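Local atomic coordinates of sulfhydryl oxidase 1 (Homo sapiens, PDB entry 3LLK), a protein that catalyses, with bound FAD, the oxidation of thiols to disulfides, passing the electrons to molecular oxygen, as a secreted or Golgi sulfhydryl oxidase. Residues Ala22-Ile26 against Leu99-Val103; Gln40-Leu45 against His159-Gly163; Val62-Ser68 against Arg93-Leu99; Asn186-Leu190 against Thr242-Lys247. All blocks are in the same frame, centred on the assembly; numbering follows the deposited sequence.

Contact 1 (Ala22-Ile26 against Leu99-Val103)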
# COMPACT_ATOMS: atom_id res chain seq x y z
N ALA A 22 1.18 -2.11 8.76
CA ALA A 22 0.13 -2.03 7.76
C ALA A 22 -0.51 -3.42 7.63
O ALA A 22 -1.73 -3.55 7.69
CB ALA A 22 0.72 -1.57 6.41
N LEU A 23 0.32 -4.45 7.45
CA LEU A 23 -0.20 -5.81 7.35
C LEU A 23 -1.05 -6.17 8.58
O LEU A 23 -2.14 -6.73 8.46
CB LEU A 23 0.95 -6.83 7.25
CG LEU A 23 1.82 -6.84 5.98
CD1 LEU A 23 2.79 -8.01 6.06
CD2 LEU A 23 0.94 -6.97 4.74
N HIS A 24 -0.54 -5.85 9.76
CA HIS A 24 -1.25 -6.15 11.00
C HIS A 24 -2.64 -5.49 11.02
O HIS A 24 -3.65 -6.12 11.31
CB HIS A 24 -0.45 -5.65 12.19
CG HIS A 24 -1.13 -5.86 13.51
ND1 HIS A 24 -1.37 -7.11 14.04
CD2 HIS A 24 -1.67 -4.97 14.38
CE1 HIS A 24 -2.02 -6.99 15.18
NE2 HIS A 24 -2.21 -5.70 15.41
N TYR A 25 -2.66 -4.20 10.71
CA TYR A 25 -3.88 -3.41 10.70
C TYR A 25 -4.87 -3.94 9.67
O TYR A 25 -6.08 -4.00 9.92
CB TYR A 25 -3.54 -1.95 10.41
CG TYR A 25 -4.61 -0.99 10.82
CD1 TYR A 25 -4.60 -0.40 12.08
CD2 TYR A 25 -5.65 -0.66 9.95
CE1 TYR A 25 -5.59 0.50 12.47
CE2 TYR A 25 -6.65 0.24 10.33
CZ TYR A 25 -6.61 0.81 11.59
OH TYR A 25 -7.58 1.70 11.97
N ILE A 26 -4.37 -4.32 8.51
CA ILE A 26 -5.22 -4.85 7.46
C ILE A 26 -5.94 -6.12 7.91
O ILE A 26 -7.17 -6.20 7.86
CB ILE A 26 -4.38 -5.17 6.18
CG1 ILE A 26 -4.01 -3.86 5.48
CG2 ILE A 26 -5.15 -6.09 5.26
CD1 ILE A 26 -2.92 -4.00 4.41
N LEU A 99 4.22 -10.58 13.52
CA LEU A 99 4.13 -9.15 13.24
C LEU A 99 4.22 -8.38 14.55
O LEU A 99 5.32 -8.02 14.99
CB LEU A 99 2.83 -8.83 12.50
CG LEU A 99 2.70 -9.52 11.13
CD1 LEU A 99 1.29 -9.30 10.56
CD2 LEU A 99 3.76 -8.98 10.17
N ALA A 100 3.09 -8.15 15.20
CA ALA A 100 3.07 -7.43 16.47
C ALA A 100 1.64 -7.32 16.98
O ALA A 100 0.69 -7.54 16.23
CB ALA A 100 3.68 -6.04 16.30
N LYS A 101 1.50 -6.97 18.25
CA LYS A 101 0.19 -6.83 18.87
C LYS A 101 -0.39 -5.44 18.61
O LYS A 101 -1.58 -5.28 18.36
CB LYS A 101 0.29 -7.06 20.38
CG LYS A 101 0.94 -8.37 20.79
CD LYS A 101 0.07 -9.57 20.48
CE LYS A 101 0.63 -10.83 21.13
NZ LYS A 101 -0.24 -12.02 20.91
N LYS A 102 0.47 -4.43 18.69
CA LYS A 102 0.04 -3.05 18.48
C LYS A 102 0.83 -2.42 17.33
O LYS A 102 1.96 -2.81 17.05
CB LYS A 102 0.23 -2.26 19.77
CG LYS A 102 0.08 -3.12 21.03
CD LYS A 102 -0.07 -2.32 22.31
CE LYS A 102 -1.51 -1.87 22.50
NZ LYS A 102 -1.77 -1.36 23.88
N VAL A 103 0.22 -1.45 16.65
CA VAL A 103 0.88 -0.79 15.54
C VAL A 103 2.05 0.07 16.01
O VAL A 103 2.05 0.57 17.13
CB VAL A 103 -0.11 0.10 14.76
CG1 VAL A 103 -1.23 -0.76 14.18
CG2 VAL A 103 -0.67 1.17 15.67
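H24 pushes its imidazole from helix 16-30 into the bend of the loop 99-103, where it lies against the backbone of A100 and K101. A100 O sits over one face of the ring, 3.0 Å from both CE1 and ND1 of H24, but at a poor angle for a hydrogen bond with ND1; that nitrogen is instead hydrogen-bonded to E95. H24 NE2 also comes within 3.0 Å of K101 O. The t rotamer of H24 carries the ring straight out from the helix into this curl of chain. The loop begins where the short helix 95-98 ends, L99 being the first residue to leave helical angles, so the contact lays the start of this loop against helix 16-30, an early helix of the FAD-dependent sulfhydryl oxidase family region. Apolar contacts flank the histidine. L99 CD1 rests 4.1 Å from L23 CB and 4.0 Å from H24 N, and both leucines also touch V62 on helix 60-75. At the other end, V103 CG1 meets the ring edge of Y25 at CD1, 4.0 Å away, while the same tyrosine stacks with F118. K101 and K102 direct their CA-to-CB bonds away from the helix.

Contact 2 (Gln40-Leu45 against His159-Gly163). With FAD (flavin-adenine dinucleotide), chain D.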
# COMPACT_ATOMS: atom_id res chain seq x y z
N GLN A 40 -17.55 -10.96 -3.86
CA GLN A 40 -16.40 -10.27 -4.41
C GLN A 40 -15.44 -9.73 -3.35
O GLN A 40 -14.26 -9.52 -3.63
CB GLN A 40 -16.86 -9.14 -5.32
CG GLN A 40 -17.47 -9.65 -6.61
CD GLN A 40 -16.60 -10.73 -7.24
OE1 GLN A 40 -15.51 -10.46 -7.75
NE2 GLN A 40 -17.09 -11.97 -7.19
N ARG A 41 -15.95 -9.48 -2.15
CA ARG A 41 -15.08 -9.00 -1.08
C ARG A 41 -14.06 -10.10 -0.75
O ARG A 41 -12.87 -9.82 -0.57
CB ARG A 41 -15.89 -8.65 0.17
CG ARG A 41 -15.04 -8.48 1.41
CD ARG A 41 -15.75 -7.72 2.52
NE ARG A 41 -16.04 -6.34 2.15
CZ ARG A 41 -17.23 -5.91 1.73
NH1 ARG A 41 -18.25 -6.75 1.63
NH2 ARG A 41 -17.40 -4.63 1.42
N LEU A 42 -14.54 -11.34 -0.67
CA LEU A 42 -13.66 -12.46 -0.37
C LEU A 42 -12.70 -12.67 -1.53
O LEU A 42 -11.53 -12.96 -1.32
CB LEU A 42 -14.47 -13.74 -0.12
CG LEU A 42 -13.65 -15.02 0.07
CD1 LEU A 42 -12.63 -14.84 1.19
CD2 LEU A 42 -14.59 -16.20 0.36
N VAL A 43 -13.19 -12.51 -2.76
CA VAL A 43 -12.32 -12.66 -3.93
C VAL A 43 -11.22 -11.59 -3.86
O VAL A 43 -10.05 -11.87 -4.09
CB VAL A 43 -13.12 -12.49 -5.25
CG1 VAL A 43 -12.17 -12.59 -6.46
CG2 VAL A 43 -14.21 -13.55 -5.34
N ALA A 44 -11.61 -10.36 -3.54
CA ALA A 44 -10.66 -9.26 -3.44
C ALA A 44 -9.61 -9.55 -2.37
O ALA A 44 -8.42 -9.29 -2.57
CB ALA A 44 -11.41 -7.95 -3.12
N LEU A 45 -10.04 -10.12 -1.24
CA LEU A 45 -9.12 -10.45 -0.16
C LEU A 45 -8.11 -11.50 -0.62
O LEU A 45 -6.91 -11.37 -0.35
CB LEU A 45 -9.89 -10.98 1.05
CG LEU A 45 -9.06 -11.50 2.23
CD1 LEU A 45 -8.05 -10.46 2.67
CD2 LEU A 45 -9.98 -11.83 3.39
N HIS A 159 -11.54 -0.76 -2.58
CA HIS A 159 -12.99 -0.80 -2.71
C HIS A 159 -13.69 -1.59 -1.61
O HIS A 159 -14.59 -1.08 -0.93
CB HIS A 159 -13.37 -1.40 -4.07
CG HIS A 159 -14.85 -1.37 -4.36
ND1 HIS A 159 -15.44 -2.19 -5.29
CD2 HIS A 159 -15.84 -0.60 -3.84
CE1 HIS A 159 -16.74 -1.94 -5.33
NE2 HIS A 159 -17.01 -0.97 -4.47
N TYR A 160 -13.27 -2.83 -1.42
CA TYR A 160 -13.91 -3.71 -0.43
C TYR A 160 -13.47 -3.68 1.03
O TYR A 160 -14.19 -4.20 1.89
CB TYR A 160 -13.84 -5.14 -0.94
CG TYR A 160 -14.73 -5.38 -2.15
CD1 TYR A 160 -16.13 -5.31 -2.03
CD2 TYR A 160 -14.19 -5.63 -3.41
CE1 TYR A 160 -16.95 -5.48 -3.14
CE2 TYR A 160 -15.01 -5.82 -4.53
CZ TYR A 160 -16.39 -5.73 -4.38
OH TYR A 160 -17.21 -5.87 -5.48
N PHE A 161 -12.31 -3.10 1.34
CA PHE A 161 -11.87 -3.10 2.73
C PHE A 161 -11.36 -1.80 3.34
O PHE A 161 -11.38 -1.64 4.56
CB PHE A 161 -10.76 -4.14 2.93
CG PHE A 161 -11.22 -5.56 2.82
CD1 PHE A 161 -11.07 -6.25 1.63
CD2 PHE A 161 -11.77 -6.21 3.92
CE1 PHE A 161 -11.47 -7.59 1.54
CE2 PHE A 161 -12.17 -7.54 3.83
CZ PHE A 161 -12.02 -8.23 2.64
N PHE A 162 -10.91 -0.87 2.52
CA PHE A 162 -10.35 0.36 3.07
C PHE A 162 -11.32 1.19 3.90
O PHE A 162 -12.35 1.65 3.40
CB PHE A 162 -9.73 1.21 1.96
CG PHE A 162 -8.91 2.35 2.47
CD1 PHE A 162 -8.21 2.24 3.68
CD2 PHE A 162 -8.81 3.54 1.75
CE1 PHE A 162 -7.44 3.28 4.15
CE2 PHE A 162 -8.04 4.59 2.23
CZ PHE A 162 -7.35 4.46 3.43
N GLY A 163 -10.96 1.37 5.17
CA GLY A 163 -11.77 2.12 6.11
C GLY A 163 -12.41 3.39 5.58
O GLY A 163 -13.45 3.33 4.94
PA FAD D . 0.69 9.95 2.57
O1A FAD D . -0.02 8.91 3.36
O2A FAD D . 0.05 10.70 1.46
O5B FAD D . 2.04 9.37 2.00
C5B FAD D . 2.76 8.26 2.52
C4B FAD D . 4.19 8.61 2.16
O4B FAD D . 4.38 8.04 0.84
C3B FAD D . 4.91 9.97 2.31
O3B FAD D . 5.38 10.29 3.62
C2B FAD D . 5.90 9.84 1.25
O2B FAD D . 7.11 9.25 1.62
C1B FAD D . 5.26 8.95 0.17
N9A FAD D . 4.56 9.56 -0.92
C8A FAD D . 3.87 10.80 -1.06
N7A FAD D . 3.38 11.05 -2.23
C5A FAD D . 3.75 9.92 -2.95
C6A FAD D . 3.54 9.62 -4.31
N6A FAD D . 2.92 10.45 -5.16
N1A FAD D . 4.02 8.44 -4.83
C2A FAD D . 4.77 7.56 -4.10
N3A FAD D . 4.98 7.85 -2.75
C4A FAD D . 4.44 9.07 -2.22
N1 FAD D . -7.66 11.34 2.86
C2 FAD D . -8.59 12.35 2.83
O2 FAD D . -8.61 13.12 3.80
N3 FAD D . -9.33 12.31 1.65
C4 FAD D . -9.22 11.40 0.58
O4 FAD D . -10.01 11.48 -0.42
C4X FAD D . -8.26 10.42 0.71
N5 FAD D . -8.14 9.38 -0.27
C5X FAD D . -7.25 8.28 -0.15
C6 FAD D . -7.31 7.26 -1.12
C7 FAD D . -6.41 6.17 -1.01
C7M FAD D . -6.53 5.11 -2.10
C8 FAD D . -5.47 6.09 0.06
C8M FAD D . -4.41 5.05 0.34
C9 FAD D . -5.46 7.10 1.03
C9A FAD D . -6.35 8.20 1.03
N10 FAD D . -6.52 9.38 1.92
C10 FAD D . -7.45 10.39 1.89
C1' FAD D . -5.49 9.56 2.90
C2' FAD D . -4.29 10.37 2.53
O2' FAD D . -3.90 10.14 1.16
C3' FAD D . -3.06 10.23 3.37
O3' FAD D . -2.67 8.86 3.44
C4' FAD D . -2.99 10.86 4.75
O4' FAD D . -3.60 12.18 4.74
C5' FAD D . -1.70 10.88 5.45
O5' FAD D . -0.83 11.73 4.69
P FAD D . 0.71 11.77 4.82
O1P FAD D . 1.01 13.20 4.69
O2P FAD D . 1.21 11.13 6.06
O3P FAD D . 1.37 10.98 3.58
O HOH W 1 -16.40 -1.36 1.15
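An arginine side chain reaching for a main-chain carbonyl near the end of another helix is the striking feature here. R41, on helix 39-55, gives a hydrogen bond from NE to Y160 O at 2.8 Å and a second, longer one from NH2 to the same Y160 O at 3.3 Å. A water extends the link: it donates to H159 O at 2.8 Å and takes a weak bond from R41 NH2 at 3.4 Å. Two aromatic rings enclose the base of the arginine. R41 CA lies over the face of Y160, 4.1 Å from the ring centroid, in a CH-pi contact, and A44 CB packs 3.6 Å from Y160 CD2. F161 turns its ring face to R41 NE, with R41 CG 3.3 Å from F161 CZ, and its CE1 meets L45 CB at 3.8 Å. F34 adds a cation-pi partner for R41 and meets F161 with the ring planes nearly perpendicular. The contact thus joins helix 39-55 of the first family region to the C-terminal part of helix 150-161 in the Erv1/Alr region. Just beyond, F162 belongs to the FAD pocket, its CE2 3.7 Å from FAD C8. Since carbonyls near a helix C-terminus lack the usual amide partners, a charged donor lying against aromatic rings is well suited to satisfy Y160 O, two residues before F162, which lines the FAD pocket.

Contact 3 (Val62-Ser68 against Arg93-Leu99)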
# COMPACT_ATOMS: atom_id res chain seq x y z
N VAL A 62 7.95 -13.49 8.24
CA VAL A 62 6.78 -12.80 7.70
C VAL A 62 6.37 -13.37 6.34
O VAL A 62 5.18 -13.56 6.07
CB VAL A 62 7.04 -11.27 7.58
CG1 VAL A 62 5.88 -10.59 6.84
CG2 VAL A 62 7.18 -10.67 8.97
N GLN A 63 7.34 -13.68 5.49
CA GLN A 63 7.02 -14.24 4.19
C GLN A 63 6.41 -15.63 4.36
O GLN A 63 5.51 -16.01 3.62
CB GLN A 63 8.26 -14.30 3.31
CG GLN A 63 8.00 -13.91 1.86
CD GLN A 63 7.18 -12.63 1.73
OE1 GLN A 63 7.35 -11.68 2.50
NE2 GLN A 63 6.30 -12.60 0.75
N ASN A 64 6.91 -16.38 5.35
CA ASN A 64 6.38 -17.72 5.60
C ASN A 64 4.93 -17.59 6.11
O ASN A 64 4.07 -18.40 5.79
CB ASN A 64 7.22 -18.44 6.66
CG ASN A 64 6.66 -19.82 7.00
OD1 ASN A 64 6.68 -20.73 6.17
ND2 ASN A 64 6.13 -19.96 8.22
N PHE A 65 4.69 -16.56 6.92
CA PHE A 65 3.37 -16.30 7.47
C PHE A 65 2.38 -15.95 6.35
O PHE A 65 1.26 -16.47 6.32
CB PHE A 65 3.47 -15.14 8.46
CG PHE A 65 2.15 -14.57 8.87
CD1 PHE A 65 1.35 -15.22 9.79
CD2 PHE A 65 1.71 -13.37 8.32
CE1 PHE A 65 0.12 -14.68 10.17
CE2 PHE A 65 0.49 -12.82 8.70
CZ PHE A 65 -0.30 -13.48 9.62
N LEU A 66 2.78 -15.07 5.44
CA LEU A 66 1.90 -14.69 4.33
C LEU A 66 1.60 -15.87 3.41
O LEU A 66 0.46 -16.02 2.94
CB LEU A 66 2.53 -13.54 3.53
CG LEU A 66 2.63 -12.23 4.32
CD1 LEU A 66 3.51 -11.23 3.56
CD2 LEU A 66 1.23 -11.66 4.57
N HIS A 67 2.60 -16.71 3.15
CA HIS A 67 2.39 -17.88 2.30
C HIS A 67 1.42 -18.85 2.99
O HIS A 67 0.57 -19.46 2.33
CB HIS A 67 3.73 -18.58 2.03
CG HIS A 67 3.59 -19.89 1.30
ND1 HIS A 67 3.42 -19.97 -0.06
CD2 HIS A 67 3.56 -21.16 1.76
CE1 HIS A 67 3.28 -21.23 -0.41
NE2 HIS A 67 3.36 -21.98 0.68
N SER A 68 1.55 -18.97 4.31
CA SER A 68 0.67 -19.88 5.06
C SER A 68 -0.78 -19.38 5.05
O SER A 68 -1.71 -20.17 4.95
CB SER A 68 1.18 -20.03 6.50
OG SER A 68 0.37 -20.94 7.24
N ARG A 93 -1.39 -19.22 13.15
CA ARG A 93 -0.15 -18.95 12.45
C ARG A 93 0.69 -17.90 13.17
O ARG A 93 1.63 -17.35 12.61
CB ARG A 93 -0.48 -18.54 11.01
CG ARG A 93 -1.09 -19.72 10.26
CD ARG A 93 -1.73 -19.37 8.92
NE ARG A 93 -2.23 -20.57 8.27
CZ ARG A 93 -3.24 -21.32 8.72
NH1 ARG A 93 -3.88 -20.99 9.84
NH2 ARG A 93 -3.59 -22.43 8.08
N LYS A 94 0.33 -17.64 14.43
CA LYS A 94 1.05 -16.71 15.29
C LYS A 94 1.33 -15.32 14.70
O LYS A 94 2.45 -14.81 14.85
CB LYS A 94 2.38 -17.35 15.74
CG LYS A 94 2.23 -18.77 16.28
CD LYS A 94 3.54 -19.31 16.85
CE LYS A 94 3.99 -18.52 18.08
NZ LYS A 94 5.10 -19.18 18.83
N GLU A 95 0.34 -14.70 14.07
CA GLU A 95 0.58 -13.38 13.47
C GLU A 95 1.01 -12.35 14.50
O GLU A 95 1.74 -11.41 14.16
CB GLU A 95 -0.66 -12.88 12.72
CG GLU A 95 -1.73 -12.18 13.55
CD GLU A 95 -1.36 -10.75 13.93
OE1 GLU A 95 -0.93 -9.97 13.06
OE2 GLU A 95 -1.52 -10.42 15.12
N GLY A 96 0.57 -12.51 15.74
CA GLY A 96 0.94 -11.58 16.79
C GLY A 96 2.43 -11.67 17.09
O GLY A 96 3.09 -10.66 17.33
N ALA A 97 2.96 -12.89 17.08
CA ALA A 97 4.38 -13.08 17.34
C ALA A 97 5.20 -12.65 16.12
O ALA A 97 6.21 -11.96 16.25
CB ALA A 97 4.66 -14.56 17.68
N VAL A 98 4.74 -13.05 14.93
CA VAL A 98 5.40 -12.72 13.68
C VAL A 98 5.37 -11.22 13.35
O VAL A 98 6.37 -10.66 12.92
CB VAL A 98 4.75 -13.50 12.51
CG1 VAL A 98 5.38 -13.09 11.18
CG2 VAL A 98 4.93 -15.00 12.74
N LEU A 99 4.22 -10.58 13.52
CA LEU A 99 4.13 -9.15 13.24
C LEU A 99 4.22 -8.38 14.55
O LEU A 99 5.32 -8.02 14.99
CB LEU A 99 2.83 -8.83 12.50
CG LEU A 99 2.70 -9.52 11.13
CD1 LEU A 99 1.29 -9.30 10.56
CD2 LEU A 99 3.76 -8.98 10.17
O HOH W 2 -1.77 -22.78 5.50
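Apolar packing joins helix 60-75 to the short helix 95-98, both in the FAD-dependent sulfhydryl oxidase family region. V62 CG2 touches V98 CG1 at 3.7 Å and L99 CD2 at 4.0 Å. One turn on, F65 CB meets V98 CG1 at 3.9 Å, and its ring atom CE2 approaches L99 CD1 to 4.1 Å. The F65 ring packs against helix 95-98 and the turn before it, with its edge turned to the R93 carbonyl, 3.5 Å from F65 CD1 to R93 O. Polar contacts gather at the other end. R93 NE makes two weak hydrogen bonds to S68, to OG at 2.8 Å and to O at 3.4 Å, and a water bridges S68 O (2.7 Å) and R93 NH2 (3.2 Å). R93 NH1 is hydrogen-bonded to A89 O, in the helix 83-92 that R93 has just left. K94, with positive phi, is the C-prime residue of a Schellman motif ending helix 83-92 and the N-cap residue of helix 95-98. E95 makes a salt bridge to R28 and a hydrogen bond to H24. Oily contacts thus join the helix faces, while two weak NE bonds and a water bridge through NH2 tie the turn to S68.

Contact 4 (Asn186-Leu190 against Thr242-Lys247)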
# COMPACT_ATOMS: atom_id res chain seq x y z
N ASN A 186 5.63 -1.12 -15.28
CA ASN A 186 6.20 0.22 -15.10
C ASN A 186 5.12 1.29 -15.14
O ASN A 186 5.14 2.24 -14.35
CB ASN A 186 7.26 0.52 -16.16
CG ASN A 186 8.56 -0.21 -15.92
OD1 ASN A 186 8.87 -0.60 -14.79
ND2 ASN A 186 9.34 -0.39 -16.97
N ALA A 187 4.18 1.13 -16.07
CA ALA A 187 3.08 2.07 -16.20
C ALA A 187 2.25 2.05 -14.91
O ALA A 187 1.77 3.10 -14.46
CB ALA A 187 2.20 1.70 -17.39
N ALA A 188 2.08 0.86 -14.34
CA ALA A 188 1.29 0.72 -13.12
C ALA A 188 1.98 1.47 -11.98
O ALA A 188 1.32 2.11 -11.16
CB ALA A 188 1.14 -0.76 -12.75
N VAL A 189 3.31 1.41 -11.96
CA VAL A 189 4.07 2.11 -10.93
C VAL A 189 3.82 3.62 -11.05
O VAL A 189 3.55 4.30 -10.05
CB VAL A 189 5.58 1.85 -11.06
CG1 VAL A 189 6.37 2.89 -10.26
CG2 VAL A 189 5.91 0.45 -10.55
N LEU A 190 3.91 4.13 -12.27
CA LEU A 190 3.72 5.55 -12.53
C LEU A 190 2.28 5.96 -12.33
O LEU A 190 2.01 7.09 -11.92
CB LEU A 190 4.16 5.89 -13.96
CG LEU A 190 5.66 5.79 -14.25
CD1 LEU A 190 5.90 5.98 -15.74
CD2 LEU A 190 6.41 6.84 -13.45
N THR A 242 11.97 9.82 -12.81
CA THR A 242 11.01 9.54 -11.75
C THR A 242 10.82 8.02 -11.59
O THR A 242 10.81 7.50 -10.47
CB THR A 242 9.65 10.22 -12.06
OG1 THR A 242 9.84 11.64 -12.10
CG2 THR A 242 8.59 9.89 -10.99
N LEU A 243 10.68 7.31 -12.70
CA LEU A 243 10.52 5.86 -12.64
C LEU A 243 11.71 5.22 -11.93
O LEU A 243 11.54 4.35 -11.07
CB LEU A 243 10.36 5.26 -14.05
CG LEU A 243 10.18 3.74 -14.11
CD1 LEU A 243 8.90 3.34 -13.34
CD2 LEU A 243 10.10 3.29 -15.57
N ASN A 244 12.92 5.65 -12.29
CA ASN A 244 14.13 5.11 -11.68
C ASN A 244 14.16 5.44 -10.19
O ASN A 244 14.49 4.58 -9.37
CB ASN A 244 15.38 5.67 -12.35
CG ASN A 244 15.57 5.15 -13.76
OD1 ASN A 244 15.48 3.95 -14.01
ND2 ASN A 244 15.85 6.06 -14.70
N PHE A 245 13.83 6.67 -9.84
CA PHE A 245 13.84 7.02 -8.42
C PHE A 245 12.85 6.12 -7.68
O PHE A 245 13.15 5.61 -6.61
CB PHE A 245 13.44 8.49 -8.20
CG PHE A 245 13.19 8.82 -6.75
CD1 PHE A 245 14.24 9.00 -5.86
CD2 PHE A 245 11.88 8.89 -6.27
CE1 PHE A 245 14.00 9.24 -4.51
CE2 PHE A 245 11.63 9.13 -4.92
CZ PHE A 245 12.70 9.31 -4.03
N LEU A 246 11.67 5.93 -8.26
CA LEU A 246 10.66 5.09 -7.61
C LEU A 246 11.20 3.66 -7.38
O LEU A 246 11.06 3.10 -6.28
CB LEU A 246 9.38 5.07 -8.45
CG LEU A 246 8.60 6.39 -8.51
CD1 LEU A 246 7.57 6.32 -9.62
CD2 LEU A 246 7.90 6.68 -7.18
N LYS A 247 11.84 3.09 -8.39
CA LYS A 247 12.39 1.75 -8.28
C LYS A 247 13.48 1.68 -7.20
O LYS A 247 13.63 0.67 -6.52
CB LYS A 247 12.94 1.28 -9.62
CG LYS A 247 11.86 0.97 -10.66
CD LYS A 247 12.48 0.63 -12.03
CE LYS A 247 11.44 0.35 -13.10
NZ LYS A 247 10.98 -1.06 -13.09
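Segments 186-190 of helix 185-203 and 242-247 of helix 239-249 cross almost at right angles, 88° between their directions, with their axes 10.4 Å apart at closest approach. The backbones come nearest at L190 and L243, whose CA atoms are 6.8 Å apart, so the two elements meet over a short patch and not along their lengths. Side chains bridge that gap. V189 points its CA-to-CB bond toward the other helix, and its CG1 lies 3.7 Å from L246 CD1 and 4.0 Å from L243 CD1. L190 completes the apolar cluster: its CD2 meets L246 CD1 at 4.0 Å, and its CG sits 4.2 Å from L243 CD1. At one margin the chemistry changes. K247 extends its side chain to the first helix and donates a hydrogen bond from NZ to N186 OD1 at 2.7 Å, passing by L243, whose CD2 lies 3.8 Å from N186 CG. T242 OG1 is hydrogen-bonded to D238 O, just before the helix, and the T242 side chain also touches C227 of the C224-C227 disulfide. L246 comes within about 4 Å of the bound FAD, so this crossing lies beside the cofactor. Helix 118-134 flanks the pair: its A134 touches N186, V189 and K247, and T130 touches V189, while W193, one turn further along helix 185-203, packs on T242 and L246.

All four contacts are partly buried, each mixing buried and more open residues, so the differences lie in what they join. Contacts 1 and 3 form one continuous patch: they share L99, and a probable hydrogen bond from H24 to E95 ties them, with contact 3 nested inside the loop closed by contact 1. Contact 2 stands separate, about 6 Å from contact 1 at the nearest atoms, and brings the two family regions together. Contacts 2 and 4 both reach the FAD, from opposite sides of the chain's centre. Contact 4 is mainly leucine and valine with one lysine-asparagine bond, whereas contact 2 has a firm arginine-carbonyl bond, contact 3 only weak direct arginine-serine ones, and contact 1 sets a histidine against a loop.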